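Uncharacterized protein (Cytophaga hutchinsonii ATCC 33406, PDB 3FF4) is of unknown function, but belongs to the CoA-binding domain family of Rossmann-like proteins and so may bind CoA or a related nucleotide. Local coordinates at residues A24-L27 with K28-G31; L64-P68 with Q69-S73. One frame throughout, in Å; residues are numbered along the deposited sequence. Where two conformers were deposited one is given.

Contact 1: residues A24-L27 with K28-G31; sequences AERL and KSHG
Lys28 N and Ser29 N reach back to Ala24 O and Glu25 O as the helix runs through its last regular turn, with the Ser29 N to Glu25 O bond at 3.0 Å, and the chain leaves helical geometry at Gly31. The polar focus is the carbonyl oxygen of Arg26, which takes three bonds. His30 N gives it the expected helical bond of 2.9 Å. His30 ND1 adds a second of 3.0 Å; the oxygen lies almost in the imidazole plane, while ND1 stands above the carbonyl plane, 42° out of it. The bond requires the proton on ND1 and fixes the rotation of the ring. Ser29 OG supplies the third, at 3.2 Å, coming from well off the carbonyl direction. It gets there because OG sits between its own backbone N and carbonyl carbon (chi1 66°), which turns the hydroxyl back over the preceding turn. The Arg26 side chain leaves the backbone pointing away, then bends at chi2 and chi3 and folds its guanidinium over Ser29. The hydroxyl lies against one face of that flat group, OG 2.8 Å from NH1 but at an angle too poor for a hydrogen bond. Leu27 turns the other way, inward, onto Thr7 and Ile9 of strand 7-10 and Leu117 of helix 113-119; Leu117 also touches Arg26 and His30. Gly31 has positive phi (97°), where a side chain would jam against the carbonyl oxygen of His30, and its N bonds to Lys28 O at 2.9 Å. Glycine at positive phi, with bonds back into the last turn, makes this a Schellman motif, here ending the helix of the beta-alpha-beta unit formed by strand 7-10, helix 19-30 and strand 34-37.

Contact 2: residues L64-P68 with Q69-S73; sequences LYINP and QNQLS
Asn67 OD1 receives Asn70 N in a nearly straight bond of 2.8 Å, the donor lying almost in line with the side-chain C=O. With CG placed between the backbone N and the carbonyl carbon (chi1 68°), the Asn67 amide swings forward over the first turn. There it meets the Asn70 amide, the two planes 24° apart and ND2 facing ND2 at 3.3 Å, two donors that do not bond. A water instead ties these residues together, accepting from Asn67 N and from Asn70 ND2, each at 2.8 Å. On the inner side Gln71 runs back along the chain. Gln71 NE2 points at Ile66 O over 3.1 Å, straight at hydrogen (173°) and with the oxygen in the amide plane. NE2 also bonds to Thr92 O and OE1 takes Asn94 ND2, so both ends of this buried amide are held. Gln71 CG meets Ile66 CD1 at 3.6 Å, while Leu64 CD1 approaches Gln71 NE2 at 4.0 Å. A leucine in place of Gln71 would probably leave Ile66 O and Thr92 O without their donor and Asn94 ND2 without its acceptor, cutting the tie to the neighbouring loop. Asn67 is thus the N-cap of the short, weakly bonded helix 68-71, which follows strand 61-64 of the Rossmann-like parallel sheet.

In the fold
The two contacts mark opposite ends of helices: contact 1 closes helix 19-30 and contact 2 opens helix 68-71. Their centres lie 23 Å apart on opposite sides of the chain's centre, without touching. Both are partly buried. In contact 1 the polar groups lie mostly on exposed residues and converge on a backbone carbonyl, whereas in contact 2 a side-chain carbonyl caps backbone N-H and a buried glutamine amide reaches across to another loop. Each leans on strand 7-10, through Leu27 in contact 1 and through Leu64 and Ile66 in contact 2. Tyr65 links contact 2 to helix 19-30, touching Tyr19, Ala20 and Ala23 ahead of contact 1.

Contact 1: residues A24-L27 with K28-G31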
ATOM      1  N   ALA A  24      -2.697  -8.179   3.043  1.00 27.95           N
ATOM      2  CA  ALA A  24      -3.338  -8.780   1.871  1.00 28.16           C
ATOM      3  C   ALA A  24      -4.469  -9.696   2.307  1.00 28.62           C
ATOM      4  O   ALA A  24      -5.565  -9.615   1.731  1.00 28.65           O
ATOM      5  CB  ALA A  24      -2.331  -9.530   1.006  1.00 26.86           C
ATOM      6  N   GLU A  25      -4.212 -10.505   3.341  1.00 28.65           N
ATOM      7  CA  GLU A  25      -5.226 -11.400   3.920  1.00 30.64           C
ATOM      8  C   GLU A  25      -6.449 -10.645   4.439  1.00 30.70           C
ATOM      9  O   GLU A  25      -7.575 -11.050   4.158  1.00 30.93           O
ATOM     10  CB  GLU A  25      -4.666 -12.226   5.080  1.00 30.68           C
ATOM     11  CG  GLU A  25      -3.732 -13.337   4.684  1.00 33.93           C
ATOM     12  CD  GLU A  25      -3.304 -14.213   5.873  1.00 36.86           C
ATOM     13  OE1 GLU A  25      -3.000 -13.659   6.967  1.00 37.62           O
ATOM     14  OE2 GLU A  25      -3.272 -15.459   5.703  1.00 36.68           O
ATOM     15  N   ARG A  26      -6.234  -9.574   5.216  1.00 30.46           N
ATOM     16  CA  ARG A  26      -7.377  -8.818   5.728  1.00 30.30           C
ATOM     17  C   ARG A  26      -8.112  -8.082   4.595  1.00 29.43           C
ATOM     18  O   ARG A  26      -9.332  -8.083   4.562  1.00 29.67           O
ATOM     19  CB  ARG A  26      -7.000  -7.840   6.850  1.00 29.68           C
ATOM     20  CG  ARG A  26      -6.452  -8.454   8.126  1.00 33.38           C
ATOM     21  CD  ARG A  26      -7.476  -9.275   8.915  1.00 34.22           C
ATOM     22  NE  ARG A  26      -7.446 -10.657   8.464  1.00 37.97           N
ATOM     23  CZ  ARG A  26      -8.524 -11.383   8.184  1.00 38.32           C
ATOM     24  NH1 ARG A  26      -9.734 -10.875   8.323  1.00 39.23           N
ATOM     25  NH2 ARG A  26      -8.396 -12.624   7.766  1.00 38.27           N
ATOM     26  N   LEU A  27      -7.375  -7.449   3.679  1.00 29.22           N
ATOM     27  CA  LEU A  27      -8.009  -6.756   2.550  1.00 28.79           C
ATOM     28  C   LEU A  27      -8.868  -7.723   1.772  1.00 28.83           C
ATOM     29  O   LEU A  27     -10.049  -7.457   1.486  1.00 28.73           O
ATOM     30  CB  LEU A  27      -6.944  -6.153   1.632  1.00 27.96           C
ATOM     31  CG  LEU A  27      -6.262  -4.899   2.186  1.00 28.51           C
ATOM     32  CD1 LEU A  27      -4.921  -4.637   1.489  1.00 26.19           C
ATOM     33  CD2 LEU A  27      -7.204  -3.646   2.120  1.00 29.21           C
ATOM     34  N   LYS A  28      -8.271  -8.868   1.456  1.00 29.89           N
ATOM     35  CA  LYS A  28      -8.968  -9.894   0.703  1.00 30.58           C
ATOM     36  C   LYS A  28     -10.218 -10.357   1.429  1.00 30.98           C
ATOM     37  O   LYS A  28     -11.272 -10.428   0.819  1.00 30.26           O
ATOM     38  CB  LYS A  28      -8.067 -11.077   0.380  1.00 30.08           C
ATOM     39  CG  LYS A  28      -8.797 -12.150  -0.394  1.00 31.00           C
ATOM     40  CD  LYS A  28      -7.877 -13.259  -0.862  1.00 31.69           C
ATOM     41  CE  LYS A  28      -8.701 -14.506  -1.189  1.00 34.95           C
ATOM     42  NZ  LYS A  28      -8.348 -14.868  -2.563  1.00 34.04           N
ATOM     43  N   SER A  29     -10.123 -10.643   2.726  1.00 31.69           N
ATOM     44  CA  SER A  29     -11.294 -11.195   3.426  1.00 32.45           C
ATOM     45  C   SER A  29     -12.363 -10.133   3.580  1.00 32.56           C
ATOM     46  O   SER A  29     -13.529 -10.463   3.786  1.00 33.03           O
ATOM     47  CB  SER A  29     -10.954 -11.811   4.794  1.00 32.17           C
ATOM     48  OG  SER A  29     -10.522 -10.801   5.681  1.00 35.50           O
ATOM     49  N   HIS A  30     -11.964  -8.868   3.495  1.00 33.19           N
ATOM     50  CA  HIS A  30     -12.923  -7.764   3.506  1.00 33.25           C
ATOM     51  C   HIS A  30     -13.505  -7.469   2.124  1.00 33.13           C
ATOM     52  O   HIS A  30     -14.464  -6.720   2.020  1.00 33.66           O
ATOM     53  CB  HIS A  30     -12.333  -6.490   4.144  1.00 33.23           C
ATOM     54  CG  HIS A  30     -12.404  -6.481   5.641  1.00 33.31           C
ATOM     55  ND1 HIS A  30     -11.395  -6.978   6.435  1.00 33.90           N
ATOM     56  CD2 HIS A  30     -13.373  -6.062   6.485  1.00 32.78           C
ATOM     57  CE1 HIS A  30     -11.731  -6.849   7.707  1.00 33.47           C
ATOM     58  NE2 HIS A  30     -12.926  -6.292   7.763  1.00 33.03           N
ATOM     59  N   GLY A  31     -12.943  -8.065   1.073  1.00 32.64           N
ATOM     60  CA  GLY A  31     -13.519  -7.938  -0.271  1.00 31.92           C
ATOM     61  C   GLY A  31     -12.893  -6.861  -1.152  1.00 31.66           C
ATOM     62  O   GLY A  31     -13.341  -6.632  -2.281  1.00 30.80           O
TER

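Contact 2: residues L64-P68 with Q69-S73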
ATOM      1  N   LEU A  64       1.590   1.185   2.374  1.00 28.04           N
ATOM      2  CA  LEU A  64       3.043   1.128   2.369  1.00 28.21           C
ATOM      3  C   LEU A  64       3.624   0.168   3.398  1.00 29.63           C
ATOM      4  O   LEU A  64       3.340   0.293   4.606  1.00 28.56           O
ATOM      5  CB  LEU A  64       3.611   2.500   2.689  1.00 28.99           C
ATOM      6  CG  LEU A  64       3.601   3.564   1.602  1.00 29.19           C
ATOM      7  CD1 LEU A  64       4.180   4.817   2.242  1.00 29.09           C
ATOM      8  CD2 LEU A  64       4.475   3.111   0.438  1.00 29.68           C
ATOM      9  N   TYR A  65       4.461  -0.750   2.909  1.00 28.38           N
ATOM     10  CA  TYR A  65       5.221  -1.628   3.773  1.00 30.13           C
ATOM     11  C   TYR A  65       6.683  -1.609   3.384  1.00 30.78           C
ATOM     12  O   TYR A  65       7.291  -2.652   3.356  1.00 33.87           O
ATOM     13  CB  TYR A  65       4.668  -3.067   3.753  1.00 28.41           C
ATOM     14  CG  TYR A  65       3.353  -3.129   4.464  1.00 28.70           C
ATOM     15  CD1 TYR A  65       3.304  -3.208   5.866  1.00 27.38           C
ATOM     16  CD2 TYR A  65       2.142  -3.035   3.751  1.00 27.43           C
ATOM     17  CE1 TYR A  65       2.075  -3.222   6.549  1.00 26.85           C
ATOM     18  CE2 TYR A  65       0.898  -3.068   4.437  1.00 26.43           C
ATOM     19  CZ  TYR A  65       0.883  -3.161   5.815  1.00 26.81           C
ATOM     20  OH  TYR A  65      -0.314  -3.159   6.496  1.00 27.72           O
ATOM     21  N   ILE A  66       7.225  -0.443   3.029  1.00 30.83           N
ATOM     22  CA  ILE A  66       8.653  -0.294   2.738  1.00 29.86           C
ATOM     23  C   ILE A  66       9.138   0.805   3.659  1.00 29.59           C
ATOM     24  O   ILE A  66       8.374   1.701   3.989  1.00 30.00           O
ATOM     25  CB  ILE A  66       8.941   0.099   1.260  1.00 29.41           C
ATOM     26  CG1 ILE A  66       7.931   1.147   0.781  1.00 30.10           C
ATOM     27  CG2 ILE A  66       8.863  -1.124   0.322  1.00 30.32           C
ATOM     28  CD1 ILE A  66       8.382   1.858  -0.533  1.00 30.75           C
ATOM     29  N   ASN A  67      10.383   0.713   4.100  1.00 29.27           N
ATOM     30  CA  ASN A  67      10.915   1.667   5.037  1.00 30.52           C
ATOM     31  C   ASN A  67      11.168   3.000   4.303  1.00 30.71           C
ATOM     32  O   ASN A  67      11.249   3.016   3.046  1.00 29.76           O
ATOM     33  CB  ASN A  67      12.176   1.101   5.737  1.00 31.02           C
ATOM     34  CG  ASN A  67      13.394   0.927   4.782  1.00 33.01           C
ATOM     35  OD1 ASN A  67      13.646   1.734   3.887  1.00 32.20           O
ATOM     36  ND2 ASN A  67      14.167  -0.131   5.014  1.00 36.29           N
ATOM     37  N   PRO A  68      11.294   4.102   5.068  1.00 30.92           N
ATOM     38  CA  PRO A  68      11.449   5.416   4.465  1.00 31.35           C
ATOM     39  C   PRO A  68      12.647   5.529   3.515  1.00 31.66           C
ATOM     40  O   PRO A  68      12.541   6.215   2.493  1.00 31.99           O
ATOM     41  CB  PRO A  68      11.590   6.347   5.676  1.00 31.22           C
ATOM     42  CG  PRO A  68      10.827   5.642   6.763  1.00 31.77           C
ATOM     43  CD  PRO A  68      11.169   4.187   6.536  1.00 31.05           C
ATOM     44  N   GLN A  69      13.761   4.870   3.832  0.50 31.78           N
ATOM     45  CA  GLN A  69      14.921   4.859   2.930  0.50 32.14           C
ATOM     46  C   GLN A  69      14.552   4.294   1.548  0.50 32.23           C
ATOM     47  O   GLN A  69      14.852   4.913   0.521  0.50 32.52           O
ATOM     48  CB  GLN A  69      16.102   4.090   3.541  0.50 32.19           C
ATOM     49  CG  GLN A  69      16.908   4.889   4.555  0.50 32.55           C
ATOM     50  CD  GLN A  69      17.706   3.994   5.496  0.50 34.03           C
ATOM     51  OE1 GLN A  69      17.262   2.893   5.859  0.50 34.11           O
ATOM     52  NE2 GLN A  69      18.889   4.461   5.893  0.50 33.18           N
ATOM     53  N   ASN A  70      13.875   3.145   1.536  1.00 31.90           N
ATOM     54  CA  ASN A  70      13.423   2.494   0.299  1.00 31.90           C
ATOM     55  C   ASN A  70      12.281   3.202  -0.429  1.00 30.81           C
ATOM     56  O   ASN A  70      12.015   2.894  -1.591  1.00 31.25           O
ATOM     57  CB  ASN A  70      13.046   1.027   0.547  1.00 31.95           C
ATOM     58  CG  ASN A  70      14.246   0.164   0.925  1.00 35.32           C
ATOM     59  OD1 ASN A  70      15.374   0.398   0.477  1.00 36.85           O
ATOM     60  ND2 ASN A  70      14.008  -0.846   1.757  1.00 37.06           N
ATOM     61  N   GLN A  71      11.611   4.141   0.244  1.00 29.99           N
ATOM     62  CA  GLN A  71      10.524   4.890  -0.359  1.00 28.27           C
ATOM     63  C   GLN A  71      11.053   5.901  -1.360  1.00 27.95           C
ATOM     64  O   GLN A  71      10.392   6.192  -2.334  1.00 27.00           O
ATOM     65  CB  GLN A  71       9.702   5.630   0.700  1.00 28.49           C
ATOM     66  CG  GLN A  71       8.808   4.764   1.563  1.00 26.99           C
ATOM     67  CD  GLN A  71       8.270   5.519   2.770  1.00 26.22           C
ATOM     68  OE1 GLN A  71       8.154   6.755   2.743  1.00 26.79           O
ATOM     69  NE2 GLN A  71       7.906   4.781   3.822  1.00 24.20           N
ATOM     70  N   LEU A  72      12.235   6.454  -1.102  1.00 28.08           N
ATOM     71  CA  LEU A  72      12.838   7.455  -1.992  1.00 28.96           C
ATOM     72  C   LEU A  72      12.712   7.089  -3.472  1.00 29.37           C
ATOM     73  O   LEU A  72      12.286   7.899  -4.289  1.00 29.45           O
ATOM     74  CB  LEU A  72      14.306   7.637  -1.635  1.00 29.49           C
ATOM     75  CG  LEU A  72      14.683   8.799  -0.721  1.00 30.78           C
ATOM     76  CD1 LEU A  72      13.732   9.005   0.435  1.00 31.53           C
ATOM     77  CD2 LEU A  72      16.130   8.591  -0.217  1.00 33.61           C
ATOM     78  N   SER A  73      13.059   5.851  -3.812  1.00 29.50           N
ATOM     79  CA  SER A  73      13.030   5.425  -5.215  1.00 29.69           C
ATOM     80  C   SER A  73      11.590   5.234  -5.737  1.00 29.07           C
ATOM     81  O   SER A  73      11.396   4.966  -6.920  1.00 28.72           O
ATOM     82  CB  SER A  73      13.821   4.121  -5.375  1.00 29.22           C
ATOM     83  OG  SER A  73      13.262   3.140  -4.507  1.00 32.97           O
TER
HETATM   84  O   HOH W   1      11.687  -1.556   3.053  1.00 35.51           O